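Local coordinates for protein putative oxidoreductase (Magnetospirillum magnetotacticum, PDB 3C1A) that probably catalyses an NAD(P)-dependent redox reaction on a still unidentified substrate, as a member of the GFO/IDH/MocA oxidoreductase family, at residues I75-P78 with E84-L87; K100-T103 with E108-A111; W172-V177 with L305-V310. All coordinates share one frame; numbering follows the deposited sequence.

Contact 1 of 3, residues I75-P78 with E84-L87; sequences IATP and EITL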
ATOM      1  N   ILE A  75       7.651  -5.602   8.508  1.00 11.61           N
ATOM      2  CA  ILE A  75       8.751  -4.701   8.268  1.00 10.41           C
ATOM      3  C   ILE A  75       8.162  -3.297   7.927  1.00 15.70           C
ATOM      4  O   ILE A  75       7.673  -3.052   6.818  1.00 14.54           O
ATOM      5  CB  ILE A  75       9.717  -5.291   7.150  1.00 13.47           C
ATOM      6  CG1 ILE A  75      10.312  -6.628   7.625  1.00 15.21           C
ATOM      7  CG2 ILE A  75      10.813  -4.347   6.833  1.00 11.55           C
ATOM      8  CD1 ILE A  75      10.885  -7.493   6.498  1.00 13.05           C
ATOM      9  N   ALA A  76       8.203  -2.398   8.914  1.00 14.21           N
ATOM     10  CA  ALA A  76       7.721  -1.030   8.786  1.00 17.23           C
ATOM     11  C   ALA A  76       8.883  -0.039   9.018  1.00 15.90           C
ATOM     12  O   ALA A  76       8.859   0.771   9.926  1.00 18.33           O
ATOM     13  CB  ALA A  76       6.581  -0.821   9.752  1.00 15.44           C
ATOM     14  N   THR A  77       9.924  -0.159   8.194  1.00 18.65           N
ATOM     15  CA  THR A  77      11.127   0.664   8.265  1.00 17.29           C
ATOM     16  C   THR A  77      11.172   1.593   7.011  1.00 18.41           C
ATOM     17  O   THR A  77      10.358   1.441   6.105  1.00 15.15           O
ATOM     18  CB  THR A  77      12.417  -0.234   8.340  1.00 19.15           C
ATOM     19  OG1 THR A  77      12.514  -1.074   7.185  1.00 15.96           O
ATOM     20  CG2 THR A  77      12.442  -1.116   9.604  1.00 16.77           C
ATOM     21  N   PRO A  78      12.127   2.555   6.950  1.00 16.19           N
ATOM     22  CA  PRO A  78      12.207   3.347   5.724  1.00 16.46           C
ATOM     23  C   PRO A  78      12.441   2.397   4.554  1.00 15.23           C
ATOM     24  O   PRO A  78      13.099   1.366   4.733  1.00 13.67           O
ATOM     25  CB  PRO A  78      13.424   4.253   5.973  1.00 18.26           C
ATOM     26  CG  PRO A  78      13.453   4.390   7.478  1.00 13.33           C
ATOM     27  CD  PRO A  78      13.129   2.988   7.934  1.00 15.20           C
ATOM     28  N   GLU A  84      17.114  -5.431   2.715  1.00 15.33           N
ATOM     29  CA  GLU A  84      18.048  -6.128   3.632  1.00 14.38           C
ATOM     30  C   GLU A  84      17.300  -6.924   4.708  1.00 14.93           C
ATOM     31  O   GLU A  84      17.620  -8.067   5.014  1.00 11.21           O
ATOM     32  CB  GLU A  84      18.928  -5.110   4.328  1.00 15.61           C
ATOM     33  CG  GLU A  84      19.996  -5.712   5.178  1.00 18.10           C
ATOM     34  CD  GLU A  84      20.738  -4.681   6.028  1.00 25.99           C
ATOM     35  OE1 GLU A  84      20.300  -3.507   6.096  1.00 29.14           O
ATOM     36  OE2 GLU A  84      21.762  -5.061   6.643  1.00 28.76           O
ATOM     37  N   ILE A  85      16.295  -6.300   5.281  1.00 13.19           N
ATOM     38  CA  ILE A  85      15.558  -6.944   6.388  1.00 13.71           C
ATOM     39  C   ILE A  85      14.685  -8.071   5.857  1.00 13.49           C
ATOM     40  O   ILE A  85      14.614  -9.145   6.472  1.00 10.18           O
ATOM     41  CB  ILE A  85      14.718  -5.936   7.170  1.00 12.84           C
ATOM     42  CG1 ILE A  85      15.589  -4.793   7.684  1.00 14.92           C
ATOM     43  CG2 ILE A  85      13.982  -6.595   8.315  1.00 11.21           C
ATOM     44  CD1 ILE A  85      14.798  -3.802   8.501  1.00 18.78           C
ATOM     45  N   THR A  86      14.054  -7.843   4.706  1.00 12.73           N
ATOM     46  CA  THR A  86      13.224  -8.871   4.051  1.00 12.16           C
ATOM     47  C   THR A  86      14.020 -10.106   3.658  1.00 11.36           C
ATOM     48  O   THR A  86      13.616 -11.210   3.897  1.00 11.10           O
ATOM     49  CB  THR A  86      12.476  -8.294   2.807  1.00 11.53           C
ATOM     50  OG1 THR A  86      11.679  -7.157   3.188  1.00 12.31           O
ATOM     51  CG2 THR A  86      11.604  -9.328   2.167  1.00  5.77           C
ATOM     52  N   LEU A  87      15.147  -9.912   2.999  1.00 13.08           N
ATOM     53  CA  LEU A  87      16.037 -11.015   2.687  1.00 12.13           C
ATOM     54  C   LEU A  87      16.467 -11.810   3.911  1.00 12.50           C
ATOM     55  O   LEU A  87      16.532 -13.025   3.825  1.00 12.35           O
ATOM     56  CB  LEU A  87      17.239 -10.493   1.934  1.00 13.88           C
ATOM     57  CG  LEU A  87      16.904 -10.028   0.516  1.00 11.45           C
ATOM     58  CD1 LEU A  87      18.087  -9.173  -0.037  1.00 14.65           C
ATOM     59  CD2 LEU A  87      16.569 -11.237  -0.386  1.00 15.63           C
TER
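Ile75, next to last in strand 72-76, packs against Ile85 of helix 82-91 inside a beta-alpha-beta unit of the NAD-binding Rossmann fold, where the chain leaves the strand, turns, and returns over the sheet as helix. The two isoleucines pass alongside each other in opposite directions. Ile85 CG2 lies against the outer part of the Ile75 side chain and meets both Ile75 CG1 and Ile75 CD1, each at 3.7 Å. The main arm of Ile75 has CG1 anti to the carbonyl carbon and is then nearly extended (chi2 162°), which carries CD1 up to the helix backbone. There CD1 comes within 3.7 Å of Thr86 CA and runs obliquely across the Thr86 side chain. The closest approach of the contact is here, with Ile75 CD1 3.4 Å from Thr86 OG1. That hydroxyl is already engaged: Thr86 OG1 is hydrogen-bonded to His82 O, one turn back in the same helix, so it faces Ile75 as a van der Waals neighbour.

The second meeting is end-on. The longer branch of Ile85 reaches the tip of Thr77, in the loop after the strand, with its CD1. Thr77 directs its methyl anti to its own carbonyl carbon and its hydroxyl between the backbone N and that carbon (chi1 60°), which presents both branches to Ile85. Thr77 OG1 is hydrogen-bonded to Thr81 OG1, which satisfies it within the loop.

All four touching residues are buried. Ile16 of strand 11-17 touches both Thr77 and Ile85, so Ile85 packs against two adjacent strands, while Val96 and Val98 of strand 95-99 touch Ile75. At the Thr77 end, Ile85 CD1 lies 3.7 Å from Thr77 CG2 and 3.8 Å from Thr77 OG1.

Contact 2 of 3, residues K100-T103 with E108-A111; sequences KPLT and EAEA
Thr103, in the loop between strand 95-99 and helix 106-119 of the Rossmann domain, sets its forked side chain against the first turns of that helix, with Ala109 and Glu108 as its main neighbours. Its hydroxyl branch lies over Ala109, and Thr103 OG1 stands 3.7 Å from both Ala109 N and Ala109 CB. These are packing distances, since the hydrogen bond of that hydroxyl goes to Asp105 O, in the short link between the segments. A chi1 of 67° turns OG1 into the space between the backbone N and carbonyl carbon of Thr103, and leaves the methyl to face Glu108, where Thr103 CG2 lies 3.9 Å from Glu108 CB. Glu108 crosses the threonine at an angle, its chain extended beyond CG, so that OE1 passes 3.9 Å from Thr103 CB.

Ala109, with only a methyl, is approached by a second loop residue, Leu102, whose CD2 lies 4.2 Å from Ala109 CB; Leu305 of helix 301-314 touches Ala109 too. A valine in place of Thr103 would probably leave Asp105 O without its hydroxyl partner.

The loop begins at Lys100-Pro101, joined by a cis peptide bond, which corresponds to the Lys-Pro of the Glu-Lys-Pro motif of the GFO/IDH/MocA family. Polar ties of the loop and helix start include the bond from His82 ND1 to Leu102 O and that from Glu108 N to Asp105 OD2. Between the segments themselves the contact is one of van der Waals packing, with the Thr103 hydroxyl committed to Asp105 O.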
ATOM      1  N   LYS A 100       4.626  -0.682   1.953  1.00 16.19           N
ATOM      2  CA  LYS A 100       4.915  -0.092   0.631  1.00 18.77           C
ATOM      3  C   LYS A 100       5.745   1.190   0.761  1.00 15.35           C
ATOM      4  O   LYS A 100       5.711   1.842   1.794  1.00 15.37           O
ATOM      5  CB  LYS A 100       3.607   0.238  -0.113  1.00 19.17           C
ATOM      6  CG  LYS A 100       2.649   1.155   0.684  1.00 18.64           C
ATOM      7  CD  LYS A 100       1.382   1.468  -0.105  1.00 26.73           C
ATOM      8  N   PRO A 101       6.522   1.550  -0.282  1.00 13.72           N
ATOM      9  CA  PRO A 101       6.804   0.756  -1.459  1.00 13.25           C
ATOM     10  C   PRO A 101       7.741  -0.409  -1.121  1.00 13.65           C
ATOM     11  O   PRO A 101       8.571  -0.291  -0.225  1.00 14.53           O
ATOM     12  CB  PRO A 101       7.497   1.751  -2.401  1.00 15.46           C
ATOM     13  CG  PRO A 101       8.094   2.730  -1.574  1.00 13.11           C
ATOM     14  CD  PRO A 101       7.189   2.853  -0.344  1.00 13.77           C
ATOM     15  N   LEU A 102       7.604  -1.515  -1.829  1.00 11.29           N
ATOM     16  CA  LEU A 102       8.403  -2.694  -1.580  1.00 11.90           C
ATOM     17  C   LEU A 102       9.878  -2.302  -1.369  1.00  9.53           C
ATOM     18  O   LEU A 102      10.523  -2.691  -0.390  1.00  8.76           O
ATOM     19  CB  LEU A 102       8.283  -3.653  -2.769  1.00 15.14           C
ATOM     20  CG  LEU A 102       9.194  -4.894  -2.833  1.00  8.15           C
ATOM     21  CD1 LEU A 102       9.102  -5.677  -1.439  1.00  8.28           C
ATOM     22  CD2 LEU A 102       8.785  -5.831  -3.893  1.00  9.53           C
ATOM     23  N   THR A 103      10.409  -1.581  -2.349  1.00 12.70           N
ATOM     24  CA  THR A 103      11.728  -1.014  -2.281  1.00 13.91           C
ATOM     25  C   THR A 103      11.674   0.304  -3.048  1.00 14.58           C
ATOM     26  O   THR A 103      10.615   0.704  -3.533  1.00 17.88           O
ATOM     27  CB  THR A 103      12.819  -1.904  -2.900  1.00 14.50           C
ATOM     28  OG1 THR A 103      12.626  -2.018  -4.325  1.00 14.42           O
ATOM     29  CG2 THR A 103      12.823  -3.302  -2.260  1.00 13.24           C
ATOM     30  N   GLU A 108      16.726  -4.577  -6.131  1.00 16.43           N
ATOM     31  CA  GLU A 108      16.469  -5.053  -4.746  1.00 16.08           C
ATOM     32  C   GLU A 108      15.143  -5.813  -4.692  1.00 14.39           C
ATOM     33  O   GLU A 108      15.003  -6.861  -4.001  1.00 14.37           O
ATOM     34  CB  GLU A 108      16.388  -3.883  -3.751  1.00 16.94           C
ATOM     35  CG  GLU A 108      17.691  -3.453  -3.176  1.00 16.61           C
ATOM     36  CD  GLU A 108      17.654  -2.172  -2.350  1.00 18.72           C
ATOM     37  OE1 GLU A 108      16.575  -1.673  -1.902  1.00 20.63           O
ATOM     38  OE2 GLU A 108      18.775  -1.672  -2.109  1.00 24.81           O
ATOM     39  N   ALA A 109      14.162  -5.245  -5.393  1.00 15.05           N
ATOM     40  CA  ALA A 109      12.843  -5.853  -5.546  1.00 14.00           C
ATOM     41  C   ALA A 109      13.027  -7.228  -6.147  1.00 14.51           C
ATOM     42  O   ALA A 109      12.501  -8.199  -5.650  1.00 15.19           O
ATOM     43  CB  ALA A 109      12.022  -5.025  -6.460  1.00 10.72           C
ATOM     44  N   GLU A 110      13.794  -7.309  -7.228  1.00 15.18           N
ATOM     45  CA  GLU A 110      14.027  -8.594  -7.901  1.00 14.27           C
ATOM     46  C   GLU A 110      14.781  -9.583  -7.010  1.00 13.00           C
ATOM     47  O   GLU A 110      14.542 -10.786  -7.099  1.00 14.26           O
ATOM     48  CB  GLU A 110      14.762  -8.350  -9.219  1.00 17.11           C
ATOM     49  CG  GLU A 110      13.856  -7.626 -10.187  1.00 22.10           C
ATOM     50  CD  GLU A 110      14.543  -7.137 -11.426  1.00 32.95           C
ATOM     51  OE1 GLU A 110      15.701  -6.662 -11.335  1.00 45.45           O
ATOM     52  OE2 GLU A 110      13.894  -7.190 -12.494  1.00 40.55           O
ATOM     53  N   ALA A 111      15.662  -9.092  -6.136  1.00 15.08           N
ATOM     54  CA  ALA A 111      16.442  -9.963  -5.227  1.00 15.23           C
ATOM     55  C   ALA A 111      15.546 -10.611  -4.182  1.00 16.22           C
ATOM     56  O   ALA A 111      15.662 -11.808  -3.855  1.00 17.23           O
ATOM     57  CB  ALA A 111      17.534  -9.201  -4.540  1.00 14.95           C
TER

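Contact 3 of 3, residues W172-V177 with L305-V310; sequences WGAHDV and LRVVRV
Val177 N donates to Gly173 O at 2.7 Å, a short main-chain bond that holds the helical turn from which the Val177 side chain projects onto helix 301-314. The two helix segments cross at 121°, their axes 9.7 Å apart at closest approach, and their facing sides meet through small aliphatic groups only. On helix 168-184 these are Ala174 and Val177, on the other helix Val307 and Val310, in each case residues three apart along the chain.

Val307 approaches with its CG1 methyl, which comes down beside the start of the Ala174 side chain, 3.8 Å from Ala174 CA and 3.9 Å from Ala174 CB. With just a methyl at this position, the valine can reach the helix backbone itself. Val177 CG1 then settles against both valines of the opposing helix, 4.2 Å from Val307 CG1 and 4.0 Å from Val310 CG1, crossing the latter side chain at a slant. Because Val177 keeps CG1 anti to the backbone N (chi1 173°), this one methyl makes its contacts across the interface; on the other helix, CG1 of Val307 and of Val310 is set in the same way.

Beyond this patch, Val177 also rests on Ile222 of strand 218-225, while Pro101 touches Ala174. The polar margin is tied separately, by a salt bridge from Arg306 NE to Asp187 OD1. Helix 301-314, last in the chain, thereby packs on a helix lying against the mixed sheet of the C-terminal domain, while Leu305 reaches helix 106-119 of the Rossmann domain, an interdomain arrangement consistent with the two-domain GFO/IDH/MocA fold.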
ATOM      1  N   TRP A 172       3.609   8.172  -2.020  1.00 16.92           N
ATOM      2  CA  TRP A 172       2.182   8.228  -2.346  1.00 15.23           C
ATOM      3  C   TRP A 172       1.877   7.443  -3.602  1.00 11.96           C
ATOM      4  O   TRP A 172       0.862   6.818  -3.689  1.00 12.99           O
ATOM      5  CB  TRP A 172       1.709   9.670  -2.552  1.00 14.81           C
ATOM      6  CG  TRP A 172       1.907  10.600  -1.388  1.00 14.45           C
ATOM      7  CD1 TRP A 172       2.719  10.418  -0.289  1.00 20.43           C
ATOM      8  CD2 TRP A 172       1.312  11.898  -1.228  1.00 16.94           C
ATOM      9  NE1 TRP A 172       2.634  11.517   0.546  1.00 20.37           N
ATOM     10  CE2 TRP A 172       1.786  12.436  -0.008  1.00 18.42           C
ATOM     11  CE3 TRP A 172       0.407  12.642  -1.978  1.00 11.51           C
ATOM     12  CZ2 TRP A 172       1.385  13.683   0.459  1.00 20.38           C
ATOM     13  CZ3 TRP A 172       0.031  13.877  -1.518  1.00  9.02           C
ATOM     14  CH2 TRP A 172       0.534  14.396  -0.329  1.00 12.99           C
ATOM     15  N   GLY A 173       2.768   7.471  -4.590  1.00 11.37           N
ATOM     16  CA  GLY A 173       2.500   6.792  -5.864  1.00 11.37           C
ATOM     17  C   GLY A 173       2.324   5.282  -5.769  1.00  8.23           C
ATOM     18  O   GLY A 173       1.470   4.716  -6.450  1.00 10.37           O
ATOM     19  N   ALA A 174       3.106   4.622  -4.913  1.00 10.83           N
ATOM     20  CA  ALA A 174       2.984   3.180  -4.735  1.00 11.01           C
ATOM     21  C   ALA A 174       1.553   2.847  -4.266  1.00 12.04           C
ATOM     22  O   ALA A 174       0.968   1.836  -4.634  1.00 13.75           O
ATOM     23  CB  ALA A 174       4.073   2.639  -3.730  1.00  7.57           C
ATOM     24  N   HIS A 175       0.962   3.738  -3.516  1.00 15.67           N
ATOM     25  CA  HIS A 175      -0.398   3.481  -3.001  1.00  9.44           C
ATOM     26  C   HIS A 175      -1.422   3.409  -4.185  1.00 15.65           C
ATOM     27  O   HIS A 175      -2.244   2.480  -4.290  1.00 17.73           O
ATOM     28  CB  HIS A 175      -0.740   4.560  -2.010  1.00 18.39           C
ATOM     29  CG  HIS A 175      -2.080   4.397  -1.390  1.00 13.44           C
ATOM     30  ND1 HIS A 175      -2.403   3.320  -0.599  1.00 27.84           N
ATOM     31  CD2 HIS A 175      -3.196   5.166  -1.464  1.00 31.37           C
ATOM     32  CE1 HIS A 175      -3.663   3.438  -0.197  1.00 29.03           C
ATOM     33  NE2 HIS A 175      -4.171   4.544  -0.718  1.00 20.20           N
ATOM     34  N   ASP A 176      -1.309   4.349  -5.121  1.00 16.15           N
ATOM     35  CA  ASP A 176      -2.232   4.415  -6.264  1.00 15.04           C
ATOM     36  C   ASP A 176      -1.786   3.540  -7.446  1.00  9.90           C
ATOM     37  O   ASP A 176      -2.622   3.046  -8.165  1.00 12.41           O
ATOM     38  CB  ASP A 176      -2.475   5.882  -6.663  1.00 15.13           C
ATOM     39  CG  ASP A 176      -3.045   6.710  -5.507  1.00 23.44           C
ATOM     40  OD1 ASP A 176      -3.845   6.164  -4.720  1.00 30.67           O
ATOM     41  OD2 ASP A 176      -2.676   7.886  -5.346  1.00 30.27           O
ATOM     42  N   VAL A 177      -0.497   3.342  -7.662  1.00 10.30           N
ATOM     43  CA  VAL A 177      -0.083   2.434  -8.711  1.00 10.33           C
ATOM     44  C   VAL A 177      -0.558   0.982  -8.442  1.00 11.41           C
ATOM     45  O   VAL A 177      -1.078   0.300  -9.361  1.00 11.44           O
ATOM     46  CB  VAL A 177       1.436   2.521  -8.992  1.00 11.40           C
ATOM     47  CG1 VAL A 177       1.823   1.445  -9.942  1.00  8.94           C
ATOM     48  CG2 VAL A 177       1.770   3.908  -9.482  1.00 10.86           C
ATOM     49  N   LEU A 305       6.640  -5.838  -6.672  1.00 10.64           N
ATOM     50  CA  LEU A 305       7.719  -5.717  -7.656  1.00 12.53           C
ATOM     51  C   LEU A 305       7.263  -4.920  -8.904  1.00 10.83           C
ATOM     52  O   LEU A 305       7.990  -4.033  -9.411  1.00 14.53           O
ATOM     53  CB  LEU A 305       8.267  -7.097  -8.011  1.00 10.97           C
ATOM     54  CG  LEU A 305       9.184  -7.234  -9.239  1.00 14.17           C
ATOM     55  CD1 LEU A 305      10.410  -6.329  -9.186  1.00 19.95           C
ATOM     56  CD2 LEU A 305       9.612  -8.659  -9.321  1.00 22.28           C
ATOM     57  N   ARG A 306       6.079  -5.232  -9.393  1.00 12.32           N
ATOM     58  CA  ARG A 306       5.555  -4.587 -10.602  1.00 14.13           C
ATOM     59  C   ARG A 306       5.308  -3.091 -10.345  1.00 13.22           C
ATOM     60  O   ARG A 306       5.520  -2.280 -11.237  1.00 13.73           O
ATOM     61  CB  ARG A 306       4.273  -5.270 -11.062  1.00 14.79           C
ATOM     62  CG  ARG A 306       4.473  -6.704 -11.517  1.00 15.02           C
ATOM     63  CD  ARG A 306       3.142  -7.459 -11.565  1.00 16.86           C
ATOM     64  NE  ARG A 306       2.163  -6.739 -12.358  1.00 12.95           N
ATOM     65  CZ  ARG A 306       0.846  -6.796 -12.207  1.00 18.44           C
ATOM     66  NH1 ARG A 306       0.306  -7.627 -11.333  1.00 17.93           N
ATOM     67  NH2 ARG A 306       0.059  -6.067 -12.986  1.00 24.72           N
ATOM     68  N   VAL A 307       4.837  -2.753  -9.135  1.00 11.19           N
ATOM     69  CA  VAL A 307       4.658  -1.335  -8.699  1.00 10.56           C
ATOM     70  C   VAL A 307       6.001  -0.609  -8.711  1.00 10.77           C
ATOM     71  O   VAL A 307       6.062   0.545  -9.152  1.00  8.49           O
ATOM     72  CB  VAL A 307       4.116  -1.229  -7.289  1.00  5.21           C
ATOM     73  CG1 VAL A 307       4.199   0.201  -6.774  1.00 10.82           C
ATOM     74  CG2 VAL A 307       2.631  -1.836  -7.197  1.00  5.17           C
ATOM     75  N   VAL A 308       7.039  -1.259  -8.165  1.00 12.56           N
ATOM     76  CA  VAL A 308       8.403  -0.692  -8.175  1.00 13.53           C
ATOM     77  C   VAL A 308       8.907  -0.449  -9.594  1.00 16.21           C
ATOM     78  O   VAL A 308       9.602   0.564  -9.882  1.00 12.78           O
ATOM     79  CB  VAL A 308       9.424  -1.562  -7.386  1.00 14.90           C
ATOM     80  CG1 VAL A 308      10.898  -1.133  -7.667  1.00  9.44           C
ATOM     81  CG2 VAL A 308       9.200  -1.475  -5.886  1.00  7.74           C
ATOM     82  N   ARG A 309       8.547  -1.344 -10.499  1.00 15.93           N
ATOM     83  CA  ARG A 309       8.970  -1.188 -11.906  1.00 16.96           C
ATOM     84  C   ARG A 309       8.357   0.060 -12.527  1.00 14.50           C
ATOM     85  O   ARG A 309       9.030   0.850 -13.159  1.00 15.37           O
ATOM     86  CB  ARG A 309       8.623  -2.428 -12.736  1.00 18.11           C
ATOM     87  CG  ARG A 309       9.089  -2.274 -14.188  1.00 23.80           C
ATOM     88  CD  ARG A 309       8.884  -3.508 -15.029  1.00 25.92           C
ATOM     89  NE  ARG A 309       9.649  -4.637 -14.530  1.00 27.27           N
ATOM     90  CZ  ARG A 309       9.121  -5.689 -13.918  1.00 29.36           C
ATOM     91  NH1 ARG A 309       7.814  -5.775 -13.716  1.00 29.07           N
ATOM     92  NH2 ARG A 309       9.908  -6.670 -13.505  1.00 36.88           N
ATOM     93  N   VAL A 310       7.077   0.270 -12.295  1.00 14.98           N
ATOM     94  CA  VAL A 310       6.379   1.404 -12.860  1.00 16.39           C
ATOM     95  C   VAL A 310       6.899   2.703 -12.222  1.00 17.01           C
ATOM     96  O   VAL A 310       7.046   3.716 -12.893  1.00 16.95           O
ATOM     97  CB  VAL A 310       4.846   1.311 -12.587  1.00 15.21           C
ATOM     98  CG1 VAL A 310       4.146   2.607 -12.982  1.00 15.60           C
ATOM     99  CG2 VAL A 310       4.215   0.122 -13.281  1.00 12.48           C
TER

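How the contacts relate
All three contacts are buried and held by van der Waals packing, contact 2 reaching toward the surface at the partly exposed Glu108; only contact 3 is wholly aliphatic. Contact 1 joins a strand to the helix that follows it, and contact 2 a loop to its following helix; both lie in the Rossmann domain and touch where Leu87 meets Ala111. Their threonines spend their hydroxyls on local partners. Contact 3, nearest the centre of the chain, joins segments 128 residues apart in the chain. It touches contact 2 through Ala109 with Leu305 and Pro101 with Ala174, but stays about 11 Å from contact 1 at the nearest atoms. Contact 2 thus touches both of the others.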